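Local coordinates for protein cystathionine beta-lyases/cystathionine gamma-synthases (Corynebacterium glutamicum, PDB 5X5H) that probably catalyses the pyridoxal phosphate-dependent joining of O-succinyl-L-homoserine and L-cysteine into cystathionine with release of succinate, a step of methionine biosynthesis, at residues G97-G103 against N143-W148; A317-C321 against L339-P343. All coordinates share one frame; numbering follows the deposited sequence.

Contact 1: residues G97-G103 against N143-W148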
loop_
_atom_site.group_PDB
_atom_site.type_symbol
_atom_site.label_atom_id
_atom_site.label_comp_id
_atom_site.label_asym_id
_atom_site.label_seq_id
_atom_site.Cartn_x
_atom_site.Cartn_y
_atom_site.Cartn_z
ATOM N N GLY A 97 40.469 -3.384 14.760
ATOM C CA GLY A 97 41.641 -2.576 15.042
ATOM C C GLY A 97 41.480 -1.084 14.859
ATOM O O GLY A 97 42.419 -0.300 15.133
ATOM N N ASP A 98 40.398 -0.587 14.252
ATOM C CA ASP A 98 40.173 0.805 14.044
ATOM C C ASP A 98 39.409 1.410 15.271
ATOM O O ASP A 98 38.957 0.703 16.110
ATOM C CB ASP A 98 39.274 0.962 12.797
ATOM C CG ASP A 98 39.990 0.708 11.506
ATOM O OD1 ASP A 98 41.236 0.726 11.470
ATOM O OD2 ASP A 98 39.284 0.477 10.459
ATOM N N HIS A 99 39.399 2.696 15.324
ATOM C CA HIS A 99 38.822 3.483 16.396
ATOM C C HIS A 99 37.876 4.525 15.942
ATOM O O HIS A 99 38.021 5.136 14.887
ATOM C CB HIS A 99 40.062 4.110 17.163
ATOM C CG HIS A 99 39.745 5.038 18.271
ATOM N ND1 HIS A 99 39.890 6.385 18.131
ATOM C CD2 HIS A 99 39.428 4.789 19.572
ATOM C CE1 HIS A 99 39.586 6.950 19.288
ATOM N NE2 HIS A 99 39.332 6.026 20.173
ATOM N N ILE A 100 36.857 4.738 16.746
ATOM C CA ILE A 100 35.849 5.797 16.599
ATOM C C ILE A 100 35.895 6.860 17.733
ATOM O O ILE A 100 35.981 6.412 18.936
ATOM C CB ILE A 100 34.431 5.210 16.706
ATOM C CG1 ILE A 100 34.233 4.019 15.904
ATOM C CG2 ILE A 100 33.381 6.313 16.387
ATOM C CD1 ILE A 100 32.948 3.302 16.250
ATOM N N VAL A 101 35.773 8.101 17.420
ATOM C CA VAL A 101 35.513 9.174 18.381
ATOM C C VAL A 101 33.999 9.451 18.296
ATOM O O VAL A 101 33.486 9.746 17.176
ATOM C CB VAL A 101 36.324 10.410 18.104
ATOM C CG1 VAL A 101 35.983 11.523 19.096
ATOM C CG2 VAL A 101 37.826 10.081 18.177
ATOM N N LEU A 102 33.287 9.364 19.419
ATOM C CA LEU A 102 31.854 9.555 19.560
ATOM C C LEU A 102 31.578 10.608 20.588
ATOM O O LEU A 102 32.355 10.818 21.505
ATOM C CB LEU A 102 31.235 8.192 20.097
ATOM C CG LEU A 102 29.786 8.018 20.502
ATOM C CD1 LEU A 102 29.028 7.960 19.150
ATOM C CD2 LEU A 102 29.432 6.817 21.359
ATOM N N GLY A 103 30.449 11.316 20.447
ATOM C CA GLY A 103 30.058 12.268 21.434
ATOM C C GLY A 103 29.436 11.703 22.676
ATOM O O GLY A 103 29.153 10.513 22.808
ATOM N N ASN A 143 44.951 5.270 14.601
ATOM C CA ASN A 143 43.957 4.299 14.128
ATOM C C ASN A 143 42.498 4.846 14.039
ATOM O O ASN A 143 41.609 4.058 13.745
ATOM C CB ASN A 143 44.007 2.976 14.796
ATOM C CG ASN A 143 43.635 2.968 16.251
ATOM O OD1 ASN A 143 43.897 4.039 16.919
ATOM N ND2 ASN A 143 43.053 1.887 16.803
ATOM N N THR A 144 42.308 6.109 14.332
ATOM C CA THR A 144 40.927 6.724 14.285
ATOM C C THR A 144 40.559 6.776 12.853
ATOM O O THR A 144 41.169 7.471 12.079
ATOM C CB THR A 144 40.916 8.087 14.895
ATOM O OG1 THR A 144 41.333 7.948 16.291
ATOM C CG2 THR A 144 39.426 8.650 14.900
ATOM N N LYS A 145 39.416 6.122 12.506
ATOM C CA LYS A 145 38.850 6.196 11.141
ATOM C C LYS A 145 37.562 6.952 11.041
ATOM O O LYS A 145 37.160 7.363 9.968
ATOM C CB LYS A 145 38.639 4.754 10.630
ATOM C CG LYS A 145 39.885 3.921 10.560
ATOM C CD LYS A 145 40.861 4.504 9.551
ATOM C CE LYS A 145 41.851 3.430 9.145
ATOM N NZ LYS A 145 42.709 3.310 10.254
ATOM N N LEU A 146 36.957 7.291 12.183
ATOM C CA LEU A 146 35.598 7.867 12.187
ATOM C C LEU A 146 35.453 8.795 13.365
ATOM O O LEU A 146 35.709 8.383 14.518
ATOM C CB LEU A 146 34.611 6.700 12.279
ATOM C CG LEU A 146 33.131 7.089 12.210
ATOM C CD1 LEU A 146 32.735 7.914 11.017
ATOM C CD2 LEU A 146 32.340 5.755 12.283
ATOM N N ILE A 147 34.959 9.962 13.093
ATOM C CA ILE A 147 34.413 10.885 14.143
ATOM C C ILE A 147 32.895 10.980 13.853
ATOM O O ILE A 147 32.517 11.380 12.724
ATOM C CB ILE A 147 35.065 12.255 14.068
ATOM C CG1 ILE A 147 36.618 12.108 14.158
ATOM C CG2 ILE A 147 34.532 13.204 15.168
ATOM C CD1 ILE A 147 37.320 13.420 13.955
ATOM N N TRP A 148 32.087 10.583 14.810
ATOM C CA TRP A 148 30.638 10.524 14.686
ATOM C C TRP A 148 30.007 11.680 15.437
ATOM O O TRP A 148 30.175 11.754 16.685
ATOM C CB TRP A 148 30.128 9.202 15.231
ATOM C CG TRP A 148 28.670 9.019 14.913
ATOM C CD1 TRP A 148 27.592 9.347 15.677
ATOM C CD2 TRP A 148 28.181 8.450 13.699
ATOM N NE1 TRP A 148 26.428 8.976 15.017
ATOM C CE2 TRP A 148 26.787 8.476 13.789
ATOM C CE3 TRP A 148 28.803 7.888 12.569
ATOM C CZ2 TRP A 148 25.982 7.914 12.783
ATOM C CZ3 TRP A 148 27.974 7.349 11.527
ATOM C CH2 TRP A 148 26.585 7.364 11.690
HETATM O O HOH W 1 28.286 11.293 18.631
#
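H99 meets T144 through its imidazole edge, the two side chains lying alongside each other and pointing the same way. CB of H99 rests 3.7 Å from N143 ND2. Its CG, anti to the backbone N (chi1 176°), lies 3.9 Å from T144 OG1; ND1 hydrogen-bonds that oxygen at 2.8 Å, and CE1 lies 3.6 Å from it. NE2, across the ring, hydrogen-bonds T126 OG1 on strand 124-128, so both nitrogens fix the ring's rotation.

The strands run parallel, as most do in the mixed central sheet of fold-type I PLP enzymes. V101 N bonds L146 O and W148 N bonds V101 O, both at 2.9 Å. The register slips by one between H99 and I100; at this beta bulge K145 N takes H99 O, and the buried L146 N has no partner in the model. N143 ND2 gives G97 O a nearly straight bond (174°). K145 NZ forms a salt bridge with D98 OD1 (3.2 Å), met from above the carboxylate plane, while OD2 accepts K95 N. The polar H99-T144 pair is buried yet bonded, charged D98 and K145 sit at the more exposed start, and apolar I100, V101, L146 and I147 suit the buried part beyond.

Contact 2: residues A317-C321 against L339-P343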
loop_
_atom_site.group_PDB
_atom_site.type_symbol
_atom_site.label_atom_id
_atom_site.label_comp_id
_atom_site.label_asym_id
_atom_site.label_seq_id
_atom_site.Cartn_x
_atom_site.Cartn_y
_atom_site.Cartn_z
ATOM N N ALA A 317 8.974 15.293 36.158
ATOM C CA ALA A 317 9.185 14.931 34.697
ATOM C C ALA A 317 8.151 13.869 34.278
ATOM O O ALA A 317 7.457 14.029 33.268
ATOM C CB ALA A 317 10.527 14.489 34.460
ATOM N N LYS A 318 7.956 12.813 35.077
ATOM C CA LYS A 318 7.026 11.780 34.752
ATOM C C LYS A 318 5.617 12.175 34.839
ATOM O O LYS A 318 4.783 11.782 34.014
ATOM C CB LYS A 318 7.296 10.498 35.563
ATOM C CG LYS A 318 8.595 9.893 35.262
ATOM C CD LYS A 318 8.753 8.635 36.150
ATOM C CE LYS A 318 8.187 7.465 35.384
ATOM N NZ LYS A 318 8.421 6.167 36.156
ATOM N N LYS A 319 5.255 13.012 35.828
ATOM C CA LYS A 319 3.885 13.497 35.932
ATOM C C LYS A 319 3.519 14.421 34.697
ATOM O O LYS A 319 2.354 14.398 34.207
ATOM C CB LYS A 319 3.699 14.271 37.266
ATOM C CG LYS A 319 2.308 14.807 37.509
ATOM C CD LYS A 319 1.265 13.704 37.451
ATOM C CE LYS A 319 -0.167 14.111 37.844
ATOM N NZ LYS A 319 -0.356 15.190 38.893
ATOM N N PHE A 320 4.538 15.213 34.289
ATOM C CA PHE A 320 4.327 16.082 33.083
ATOM C C PHE A 320 4.021 15.152 31.879
ATOM O O PHE A 320 3.076 15.432 31.137
ATOM C CB PHE A 320 5.477 16.928 32.830
ATOM C CG PHE A 320 5.285 17.858 31.656
ATOM C CD1 PHE A 320 4.514 19.010 31.761
ATOM C CD2 PHE A 320 5.882 17.527 30.466
ATOM C CE1 PHE A 320 4.422 19.912 30.652
ATOM C CE2 PHE A 320 5.757 18.389 29.361
ATOM C CZ PHE A 320 4.997 19.554 29.440
ATOM N N CYS A 321 4.788 14.084 31.793
ATOM C CA CYS A 321 4.572 13.107 30.724
ATOM C C CYS A 321 3.172 12.536 30.676
ATOM O O CYS A 321 2.647 12.276 29.544
ATOM C CB CYS A 321 5.652 12.019 30.732
ATOM S SG CYS A 321 7.227 12.484 30.203
ATOM N N LEU A 339 4.747 14.865 20.158
ATOM C CA LEU A 339 5.062 13.728 21.040
ATOM C C LEU A 339 5.931 14.202 22.175
ATOM O O LEU A 339 6.686 15.135 22.035
ATOM C CB LEU A 339 5.764 12.598 20.255
ATOM C CG LEU A 339 5.100 12.010 19.013
ATOM C CD1 LEU A 339 6.079 10.935 18.431
ATOM C CD2 LEU A 339 3.771 11.422 19.336
ATOM N N LEU A 340 5.882 13.427 23.262
ATOM C CA LEU A 340 6.886 13.635 24.319
ATOM C C LEU A 340 7.300 12.285 24.963
ATOM O O LEU A 340 6.568 11.326 24.847
ATOM C CB LEU A 340 6.491 14.670 25.396
ATOM C CG LEU A 340 5.479 14.218 26.432
ATOM C CD1 LEU A 340 5.190 15.427 27.356
ATOM C CD2 LEU A 340 4.179 13.702 26.049
ATOM N N GLU A 341 8.472 12.313 25.580
ATOM C CA GLU A 341 8.960 11.082 26.232
ATOM C C GLU A 341 9.916 11.454 27.343
ATOM O O GLU A 341 10.325 12.571 27.493
ATOM C CB GLU A 341 9.615 10.166 25.224
ATOM C CG GLU A 341 10.896 10.722 24.624
ATOM C CD GLU A 341 12.134 9.844 24.690
ATOM O OE1 GLU A 341 12.092 8.770 25.208
ATOM O OE2 GLU A 341 13.181 10.255 24.137
ATOM N N HIS A 342 10.192 10.474 28.162
ATOM C CA HIS A 342 11.176 10.545 29.305
ATOM C C HIS A 342 12.467 9.769 28.921
ATOM O O HIS A 342 12.443 8.481 29.004
ATOM C CB HIS A 342 10.494 9.963 30.449
ATOM C CG HIS A 342 11.294 10.036 31.725
ATOM N ND1 HIS A 342 11.685 8.900 32.435
ATOM C CD2 HIS A 342 11.732 11.129 32.417
ATOM C CE1 HIS A 342 12.344 9.316 33.519
ATOM N NE2 HIS A 342 12.413 10.656 33.521
ATOM N N PRO A 343 13.502 10.297 28.332
ATOM C CA PRO A 343 14.637 9.477 27.747
ATOM C C PRO A 343 15.303 8.526 28.660
ATOM O O PRO A 343 15.630 7.419 28.215
ATOM C CB PRO A 343 15.591 10.481 27.107
ATOM C CG PRO A 343 14.724 11.697 26.897
ATOM C CD PRO A 343 13.668 11.692 27.955
#
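K318 lays the aliphatic part of its side chain over one face of the H342 imidazole. This is a CH-pi contact, with CG 4.2 Å from the ring centroid and only 7° off the normal. Lysine suits this partly exposed site because its methylenes can cover a ring while its amine lies further out. The ring is held by T345 OG1 at ND1 and by R360 O at NE2.

Van der Waals contacts of hydrocarbon groups follow. CB of A317, small enough for a close approach, lies 4.1 Å from H342 CD2. F320 and L340 meet obliquely, F320 CE2 lying 3.6 Å from L340 CD1. The helix containing 317-321 packs here against strand 339-341 of the small mixed sheet in the C-terminal domain of this fold-type I enzyme, roughly antiparallel, the short segment axes at 152°.

The sulfur makes contacts of its own: C321 SG touches H342 CB and E341 C, each at 4.1 Å, as a compact group that can face backbone and side chain alike. E341 turns its CB away from the helix, and its carboxylate pairs with R364 and T347. P43 of the second subunit packs on K318, C321 and H342.

In the fold
From the N terminus, the chain first closes contact 1, where strand 144-150 returns beside strand 99-103 after 39 residues that include helix 108-118, strand 124-128 and helix 133-139. Contact 2 closes later and over a shorter span: 17 residues, with strand 328-329 among them, separate 317-321 from 339-343. The two loops are in series and neither nest nor cross. Contact 1 joins neighbouring strands of the seven-stranded cofactor-binding sheet, whereas contact 2 ties a helix to the five-stranded C-terminal sheet. Their centres are 33 Å apart and their nearest atoms about 14 Å. Even so, W148 and E341 each lie near a bound pyridoxal phosphate, about 7 Å and 8 Å away respectively, side chain to cofactor.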